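Local coordinates for protein aspartate aminotransferase (Rhodobacter sphaeroides, PDB 3NRA) that probably catalyses the pyridoxal phosphate-dependent transfer of the amino group from L-aspartate to 2-oxoglutarate, giving oxaloacetate and L-glutamate, at residues V49-E53 with F384-H388; L61-V66 with Y289-V293; T214-L220 with N244-G250. All coordinates share one frame. Where two conformers were deposited one is given. Numbering follows the deposited sequence.

Interaction 1: V49-E53 with F384-H388; sequences VDAHE and FSQDH
Two irregular segments meet here: 49-53, in the loop before helix 58-68, and the loop residues 384-388, leading from strand 380-383 into helix 388-404. Val49 points away from the second segment and, with Asp50, faces the second subunit, whose Gly70 N bonds to Asp50 OD1. Asp50 and Ala51 have helix-like backbone angles, a turn that brings Ala51 over segment 384-388: its CA lies 5.1 Å from Asp387 CA, its CB 3.4 Å from Asp387 N. His52, more extended (-129/99) with chi1 m and chi2 -81°, reaches across, NE2 donating to Gln386 O at 2.6 Å, nearly in the ring plane. Its CD2 lies 3.3 Å from Ser385 OG, which bonds to His312. Ser385 centres an inverse gamma turn, closed by a weak Gln386 N to Phe384 O bond (2.8 Å), and Asp387 N-caps helix 388-404 through OD2. Donating to a carbonyl, NE2 must carry a proton; this one hydrogen bond between the segments runs from imidazole to main chain, beside the packing of Ala51.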
loop_
_atom_site.group_PDB
_atom_site.type_symbol
_atom_site.label_atom_id
_atom_site.label_comp_id
_atom_site.label_asym_id
_atom_site.label_seq_id
_atom_site.Cartn_x
_atom_site.Cartn_y
_atom_site.Cartn_z
ATOM N N VAL B 49 21.201 -4.015 -0.935
ATOM C CA VAL B 49 21.042 -3.752 -2.353
ATOM C C VAL B 49 22.204 -2.870 -2.894
ATOM O O VAL B 49 22.193 -2.488 -4.081
ATOM C CB VAL B 49 19.660 -3.129 -2.692
ATOM C CG1 VAL B 49 18.525 -4.027 -2.167
ATOM C CG2 VAL B 49 19.546 -1.697 -2.142
ATOM N N ASP B 50 23.193 -2.555 -2.029
ATOM C CA ASP B 50 24.491 -2.025 -2.486
ATOM C C ASP B 50 25.442 -3.175 -2.875
ATOM O O ASP B 50 26.101 -3.101 -3.873
ATOM C CB ASP B 50 25.141 -1.121 -1.415
ATOM C CG ASP B 50 24.264 0.079 -1.039
ATOM O OD1 ASP B 50 23.425 0.472 -1.845
ATOM O OD2 ASP B 50 24.394 0.604 0.069
ATOM N N ALA B 51 25.449 -4.254 -2.090
ATOM C CA ALA B 51 26.290 -5.430 -2.386
ATOM C C ALA B 51 25.766 -6.201 -3.586
ATOM O O ALA B 51 26.536 -6.757 -4.353
ATOM C CB ALA B 51 26.374 -6.359 -1.163
ATOM N N HIS B 52 24.452 -6.278 -3.710
ATOM C CA HIS B 52 23.807 -6.985 -4.833
ATOM C C HIS B 52 22.767 -6.045 -5.453
ATOM O O HIS B 52 21.642 -5.884 -4.921
ATOM C CB HIS B 52 23.195 -8.293 -4.327
ATOM C CG HIS B 52 24.148 -9.112 -3.511
ATOM N ND1 HIS B 52 25.109 -9.920 -4.080
ATOM C CD2 HIS B 52 24.352 -9.169 -2.169
ATOM C CE1 HIS B 52 25.831 -10.480 -3.127
ATOM N NE2 HIS B 52 25.399 -10.036 -1.956
ATOM N N GLU B 53 23.164 -5.406 -6.563
ATOM C CA GLU B 53 22.465 -4.220 -7.066
ATOM C C GLU B 53 21.107 -4.552 -7.704
ATOM O O GLU B 53 20.895 -5.672 -8.178
ATOM C CB GLU B 53 23.336 -3.435 -8.065
ATOM C CG GLU B 53 24.606 -2.796 -7.424
ATOM C CD GLU B 53 25.171 -1.606 -8.196
ATOM O OE1 GLU B 53 24.524 -1.105 -9.149
ATOM O OE2 GLU B 53 26.249 -1.150 -7.826
ATOM N N PHE B 384 21.316 -13.339 4.116
ATOM C CA PHE B 384 22.715 -13.336 3.695
ATOM C C PHE B 384 22.968 -12.755 2.298
ATOM O O PHE B 384 24.072 -12.885 1.767
ATOM C CB PHE B 384 23.363 -14.751 3.851
ATOM C CG PHE B 384 22.753 -15.823 2.985
ATOM C CD1 PHE B 384 23.220 -16.049 1.692
ATOM C CD2 PHE B 384 21.772 -16.667 3.497
ATOM C CE1 PHE B 384 22.677 -17.084 0.894
ATOM C CE2 PHE B 384 21.243 -17.681 2.735
ATOM C CZ PHE B 384 21.702 -17.890 1.411
ATOM N N SER B 385 22.007 -12.034 1.735
ATOM C CA SER B 385 22.292 -11.225 0.534
ATOM C C SER B 385 23.043 -9.965 0.958
ATOM O O SER B 385 22.468 -8.876 1.082
ATOM C CB SER B 385 21.025 -10.913 -0.251
ATOM O OG SER B 385 21.348 -10.292 -1.477
ATOM N N GLN B 386 24.346 -10.162 1.203
ATOM C CA GLN B 386 25.221 -9.195 1.855
ATOM C C GLN B 386 26.531 -9.144 1.106
ATOM O O GLN B 386 26.797 -9.993 0.225
ATOM C CB GLN B 386 25.520 -9.617 3.291
ATOM C CG GLN B 386 24.279 -9.795 4.206
ATOM C CD GLN B 386 23.532 -8.503 4.445
ATOM O OE1 GLN B 386 24.123 -7.377 4.387
ATOM N NE2 GLN B 386 22.211 -8.625 4.702
ATOM N N ASP B 387 27.373 -8.179 1.469
ATOM C CA ASP B 387 28.778 -8.218 1.089
ATOM C C ASP B 387 29.377 -9.544 1.595
ATOM O O ASP B 387 29.219 -9.872 2.751
ATOM C CB ASP B 387 29.538 -7.034 1.682
ATOM C CG ASP B 387 31.039 -7.079 1.362
ATOM O OD1 ASP B 387 31.440 -6.563 0.289
ATOM O OD2 ASP B 387 31.823 -7.612 2.184
ATOM N N HIS B 388 30.025 -10.295 0.694
ATOM C CA HIS B 388 30.522 -11.652 0.980
ATOM C C HIS B 388 31.475 -11.672 2.163
ATOM O O HIS B 388 31.282 -12.407 3.103
ATOM C CB HIS B 388 31.246 -12.225 -0.252
ATOM C CG HIS B 388 31.617 -13.673 -0.130
ATOM N ND1 HIS B 388 31.212 -14.621 -1.047
ATOM C CD2 HIS B 388 32.368 -14.337 0.783
ATOM C CE1 HIS B 388 31.671 -15.807 -0.689
ATOM N NE2 HIS B 388 32.385 -15.662 0.409
#

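Interaction 2: L61-V66 with Y289-V293; sequences LFSAGV and YSQAV
Segment 61-66 is regular helix (part of 58-68), with Gly65 N-Leu61 O and Val66 N-Phe62 O bonds of 3.0 Å. Segment 289-293 carries the end of a weakly bonded helix, about 289-291, and then a turn, with bonds from i+3 to i: Ala292 N-Tyr289 O at 3.2 Å and Val293 N-Ser290 O at 3.0 Å. The backbones come close at Leu61-Val293 (CA-CA 5.2 Å) and Phe62-Ala292 (5.5 Å). Ala292 CB fits against the helix backbone, 3.6 Å from Leu61 O and 4.3 Å from Gly65 CA; a CB on residue 65 would clash. Phe62 (chi1 t) lays CE2 3.5 Å from Tyr289 CB, while Val293 CG1 sits at its ring edge and 3.9 Å from Phe62 CB. Tyr289 (chi1 m) offers a ring face to Val66 CG2, a CH-pi contact 3.8 Å from the centroid. Phe62 also stacks on Phe62 of the second subunit, whose Tyr260 meets Tyr289 edge-to-face. One water donates to Phe62 O (2.8 Å) and Tyr289 O (2.6 Å); another joins Val66 O (2.7 Å) to Tyr289 OH (2.6 Å). The direct contact is van der Waals packing, mostly of apolar side chains; polar links between the segments run through water.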
loop_
_atom_site.group_PDB
_atom_site.type_symbol
_atom_site.label_atom_id
_atom_site.label_comp_id
_atom_site.label_asym_id
_atom_site.label_seq_id
_atom_site.Cartn_x
_atom_site.Cartn_y
_atom_site.Cartn_z
ATOM N N LEU B 61 14.349 2.035 -17.232
ATOM C CA LEU B 61 12.928 1.785 -17.500
ATOM C C LEU B 61 12.049 2.743 -16.720
ATOM O O LEU B 61 11.080 3.289 -17.272
ATOM C CB LEU B 61 12.545 0.331 -17.172
ATOM C CG LEU B 61 13.128 -0.728 -18.113
ATOM C CD1 LEU B 61 12.917 -2.193 -17.525
ATOM C CD2 LEU B 61 12.520 -0.588 -19.531
ATOM N N PHE B 62 12.426 2.991 -15.456
ATOM C CA PHE B 62 11.706 3.917 -14.579
ATOM C C PHE B 62 11.754 5.328 -15.187
ATOM O O PHE B 62 10.731 6.036 -15.271
ATOM C CB PHE B 62 12.327 3.916 -13.155
ATOM C CG PHE B 62 11.565 4.766 -12.169
ATOM C CD1 PHE B 62 11.799 6.152 -12.094
ATOM C CD2 PHE B 62 10.567 4.219 -11.400
ATOM C CE1 PHE B 62 11.057 6.952 -11.272
ATOM C CE2 PHE B 62 9.836 5.004 -10.522
ATOM C CZ PHE B 62 10.078 6.388 -10.467
ATOM N N SER B 63 12.945 5.703 -15.641
ATOM C CA SER B 63 13.180 6.999 -16.234
ATOM C C SER B 63 12.435 7.207 -17.576
ATOM O O SER B 63 11.912 8.274 -17.834
ATOM C CB SER B 63 14.676 7.193 -16.450
ATOM O OG SER B 63 14.887 8.460 -17.010
ATOM N N ALA B 64 12.384 6.173 -18.405
ATOM C CA ALA B 64 11.584 6.209 -19.628
ATOM C C ALA B 64 10.079 6.379 -19.308
ATOM O O ALA B 64 9.373 7.120 -20.004
ATOM C CB ALA B 64 11.833 4.949 -20.468
ATOM N N GLY B 65 9.615 5.745 -18.232
ATOM C CA GLY B 65 8.189 5.847 -17.810
ATOM C C GLY B 65 7.822 7.252 -17.328
ATOM O O GLY B 65 6.812 7.825 -17.743
ATOM N N VAL B 66 8.673 7.829 -16.501
ATOM C CA VAL B 66 8.456 9.191 -16.064
ATOM C C VAL B 66 8.371 10.151 -17.259
ATOM O O VAL B 66 7.400 10.897 -17.384
ATOM C CB VAL B 66 9.524 9.647 -15.105
ATOM C CG1 VAL B 66 9.377 11.148 -14.840
ATOM C CG2 VAL B 66 9.414 8.838 -13.784
ATOM N N TYR B 289 4.781 4.962 -11.755
ATOM C CA TYR B 289 6.114 5.020 -12.328
ATOM C C TYR B 289 6.901 3.758 -12.025
ATOM O O TYR B 289 7.604 3.234 -12.903
ATOM C CB TYR B 289 6.884 6.245 -11.836
ATOM C CG TYR B 289 6.303 7.601 -12.278
ATOM C CD1 TYR B 289 5.861 7.812 -13.569
ATOM C CD2 TYR B 289 6.256 8.672 -11.401
ATOM C CE1 TYR B 289 5.343 9.028 -13.951
ATOM C CE2 TYR B 289 5.761 9.909 -11.793
ATOM C CZ TYR B 289 5.289 10.072 -13.044
ATOM O OH TYR B 289 4.785 11.279 -13.430
ATOM N N SER B 290 6.758 3.241 -10.796
ATOM C CA SER B 290 7.437 1.990 -10.394
ATOM C C SER B 290 7.100 0.861 -11.328
ATOM O O SER B 290 7.958 0.043 -11.640
ATOM C CB SER B 290 7.072 1.582 -8.954
ATOM O OG SER B 290 7.748 2.378 -8.014
ATOM N N GLN B 291 5.847 0.809 -11.783
ATOM C CA GLN B 291 5.369 -0.331 -12.577
ATOM C C GLN B 291 6.246 -0.584 -13.801
ATOM O O GLN B 291 6.566 -1.723 -14.103
ATOM C CB GLN B 291 3.918 -0.136 -12.979
ATOM C CG GLN B 291 2.924 -0.365 -11.832
ATOM C CD GLN B 291 1.499 -0.276 -12.292
ATOM O OE1 GLN B 291 1.136 -0.882 -13.292
ATOM N NE2 GLN B 291 0.668 0.507 -11.572
ATOM N N ALA B 292 6.721 0.509 -14.420
ATOM C CA ALA B 292 7.562 0.464 -15.588
ATOM C C ALA B 292 8.788 -0.434 -15.456
ATOM O O ALA B 292 9.234 -0.957 -16.464
ATOM C CB ALA B 292 8.028 1.948 -16.006
ATOM N N VAL B 293 9.361 -0.594 -14.239
ATOM C CA VAL B 293 10.567 -1.438 -14.100
ATOM C C VAL B 293 10.264 -2.922 -14.368
ATOM O O VAL B 293 11.169 -3.678 -14.751
ATOM C CB VAL B 293 11.278 -1.304 -12.722
ATOM C CG1 VAL B 293 11.581 0.181 -12.402
ATOM C CG2 VAL B 293 10.460 -1.975 -11.616
HETATM O O HOH W 1 8.188 5.090 -14.671
HETATM O O HOH W 2 5.899 12.299 -15.601
#

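Interaction 3: T214-L220 with N244-G250; sequences TVIADQL and NVVTIMG
Adjacent parallel strands in the central seven-stranded mixed sheet make this contact, strand 214-218 lying between 182-186 and 245-249. Their axes approach to 4.7 Å at 14°, and Val215-Val245, Ile216-Val246, Ala217-Thr247 and Asp218-Ile248 pair in register. Five backbone bonds alternate: Val215 N to Asn244 O (3.0 Å), Val246 N to Val215 O (3.0 Å), Ala217 N to Val246 O (2.9 Å), Ile248 N to Ala217 O (3.0 Å) and Gln219 N to Ile248 O (2.9 Å). This is the core sheet of the fold type I PLP-dependent transferases, and the C-terminal ends of these two strands border the cofactor: Asp218 OD2 bonds to N1 of modified Lys253, as in related aminotransferases. Asp218 (chi1 t) shares its face with Ile216, Val246 and Ile248, whose CG1 lies 3.8 Å from Asp218 OD1. Beside Ala217, a water links Thr247 OG1 (3.1 Å) to OE1 of Gln219 (2.7 Å), whose NE2 bonds to His233. Beyond the strands, another bridges Leu220 O (3.1 Å) and Gly250 O (2.8 Å).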
loop_
_atom_site.group_PDB
_atom_site.type_symbol
_atom_site.label_atom_id
_atom_site.label_comp_id
_atom_site.label_asym_id
_atom_site.label_seq_id
_atom_site.Cartn_x
_atom_site.Cartn_y
_atom_site.Cartn_z
ATOM N N THR B 214 -8.823 -22.879 -0.417
ATOM C CA THR B 214 -8.026 -21.952 -1.188
ATOM C C THR B 214 -6.598 -21.961 -0.628
ATOM O O THR B 214 -6.402 -22.025 0.586
ATOM C CB THR B 214 -8.645 -20.487 -1.102
ATOM O OG1 THR B 214 -9.880 -20.442 -1.818
ATOM C CG2 THR B 214 -7.730 -19.460 -1.645
ATOM N N VAL B 215 -5.612 -21.918 -1.507
ATOM C CA VAL B 215 -4.229 -21.864 -1.104
ATOM C C VAL B 215 -3.617 -20.586 -1.660
ATOM O O VAL B 215 -3.795 -20.275 -2.843
ATOM C CB VAL B 215 -3.415 -23.096 -1.658
ATOM C CG1 VAL B 215 -1.967 -22.960 -1.334
ATOM C CG2 VAL B 215 -3.976 -24.431 -1.124
ATOM N N ILE B 216 -2.923 -19.850 -0.801
ATOM C CA ILE B 216 -2.090 -18.700 -1.181
ATOM C C ILE B 216 -0.650 -19.161 -1.081
ATOM O O ILE B 216 -0.179 -19.453 0.006
ATOM C CB ILE B 216 -2.311 -17.509 -0.211
ATOM C CG1 ILE B 216 -3.807 -17.121 -0.145
ATOM C CG2 ILE B 216 -1.422 -16.294 -0.596
ATOM C CD1 ILE B 216 -4.183 -16.295 1.132
ATOM N N ALA B 217 0.019 -19.327 -2.213
ATOM C CA ALA B 217 1.411 -19.783 -2.234
ATOM C C ALA B 217 2.341 -18.580 -2.435
ATOM O O ALA B 217 2.306 -17.925 -3.477
ATOM C CB ALA B 217 1.617 -20.795 -3.332
ATOM N N ASP B 218 3.117 -18.258 -1.394
ATOM C CA ASP B 218 4.009 -17.099 -1.408
ATOM C C ASP B 218 5.411 -17.562 -1.897
ATOM O O ASP B 218 6.232 -18.088 -1.125
ATOM C CB ASP B 218 4.060 -16.465 -0.000
ATOM C CG ASP B 218 4.853 -15.160 0.042
ATOM O OD1 ASP B 218 5.607 -14.887 -0.900
ATOM O OD2 ASP B 218 4.729 -14.421 1.047
ATOM N N GLN B 219 5.664 -17.329 -3.182
ATOM C CA GLN B 219 6.853 -17.804 -3.860
ATOM C C GLN B 219 7.817 -16.682 -4.117
ATOM O O GLN B 219 8.599 -16.716 -5.098
ATOM C CB GLN B 219 6.453 -18.494 -5.164
ATOM C CG GLN B 219 5.323 -19.564 -4.994
ATOM C CD GLN B 219 5.164 -20.467 -6.233
ATOM O OE1 GLN B 219 4.552 -21.541 -6.162
ATOM N NE2 GLN B 219 5.745 -20.038 -7.369
ATOM N N LEU B 220 7.829 -15.720 -3.197
ATOM C CA LEU B 220 8.625 -14.490 -3.321
ATOM C C LEU B 220 10.055 -14.743 -3.739
ATOM O O LEU B 220 10.590 -14.026 -4.613
ATOM C CB LEU B 220 8.634 -13.745 -1.993
ATOM C CG LEU B 220 9.366 -12.386 -1.906
ATOM C CD1 LEU B 220 10.891 -12.582 -1.632
ATOM C CD2 LEU B 220 9.107 -11.491 -3.141
ATOM N N ASN B 244 -8.708 -22.046 -7.290
ATOM C CA ASN B 244 -8.596 -21.932 -5.852
ATOM C C ASN B 244 -7.157 -21.735 -5.394
ATOM O O ASN B 244 -6.838 -22.039 -4.255
ATOM C CB ASN B 244 -9.192 -23.176 -5.160
ATOM C CG ASN B 244 -10.651 -23.407 -5.522
ATOM O OD1 ASN B 244 -11.013 -24.466 -6.065
ATOM N ND2 ASN B 244 -11.501 -22.433 -5.207
ATOM N N VAL B 245 -6.297 -21.228 -6.277
ATOM C CA VAL B 245 -4.948 -20.934 -5.926
ATOM C C VAL B 245 -4.628 -19.494 -6.318
ATOM O O VAL B 245 -4.969 -19.038 -7.414
ATOM C CB VAL B 245 -3.958 -21.894 -6.604
ATOM C CG1 VAL B 245 -2.509 -21.555 -6.197
ATOM C CG2 VAL B 245 -4.303 -23.374 -6.273
ATOM N N VAL B 246 -4.000 -18.783 -5.402
ATOM C CA VAL B 246 -3.382 -17.507 -5.690
ATOM C C VAL B 246 -1.902 -17.638 -5.358
ATOM O O VAL B 246 -1.549 -18.096 -4.287
ATOM C CB VAL B 246 -4.029 -16.391 -4.873
ATOM C CG1 VAL B 246 -3.300 -15.065 -5.070
ATOM C CG2 VAL B 246 -5.507 -16.264 -5.263
ATOM N N THR B 247 -1.054 -17.306 -6.317
ATOM C CA THR B 247 0.381 -17.310 -6.126
ATOM C C THR B 247 0.831 -15.888 -6.115
ATOM O O THR B 247 0.375 -15.082 -6.938
ATOM C CB THR B 247 1.083 -18.055 -7.252
ATOM O OG1 THR B 247 0.541 -19.377 -7.358
ATOM C CG2 THR B 247 2.604 -18.162 -6.996
ATOM N N ILE B 248 1.711 -15.552 -5.181
ATOM C CA ILE B 248 2.245 -14.210 -5.100
ATOM C C ILE B 248 3.754 -14.258 -5.138
ATOM O O ILE B 248 4.350 -15.176 -4.640
ATOM C CB ILE B 248 1.719 -13.422 -3.855
ATOM C CG1 ILE B 248 2.310 -13.932 -2.553
ATOM C CG2 ILE B 248 0.151 -13.492 -3.767
ATOM C CD1 ILE B 248 1.732 -13.163 -1.284
HETATM N N MSE B 249 4.342 -13.301 -5.831
HETATM C CA MSE B 249 5.761 -13.134 -5.868
HETATM C C MSE B 249 6.073 -11.797 -6.521
HETATM O O MSE B 249 5.177 -11.091 -6.970
HETATM C CB MSE B 249 6.448 -14.282 -6.652
HETATM C CG MSE B 249 5.967 -14.453 -8.084
HETATM SE SE MSE B 249 6.781 -15.945 -8.922
HETATM C CE MSE B 249 8.618 -15.322 -8.888
ATOM N N GLY B 250 7.352 -11.439 -6.539
ATOM C CA GLY B 250 7.772 -10.196 -7.136
ATOM C C GLY B 250 9.296 -10.045 -7.161
ATOM O O GLY B 250 10.015 -10.958 -6.773
HETATM O O HOH W 3 2.160 -21.967 -7.404
HETATM O O HOH W 4 12.169 -11.435 -4.992
#

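How the interactions relate
The three contacts are nested along the chain: interaction 1 closes the widest loop, interaction 2 lies within it, and interaction 3 within that. Their centres stand 24 to 26 Å apart, and nearest atoms about 9 to 11 Å, so none touch. Interactions 1 and 3 fall on opposite sides of the chain's centre. Helix 58-68, which carries 61-66, follows the loop holding 49-53, and interactions 1 and 2 both reach the second subunit. Interaction 3, on the central sheet, touches no other chain and supplies the cofactor's pyridine partner. The set therefore spans the packing of the loop before helix 58-68 against the loop leading into helix 388-404, the dimer interface and the cofactor-bearing core.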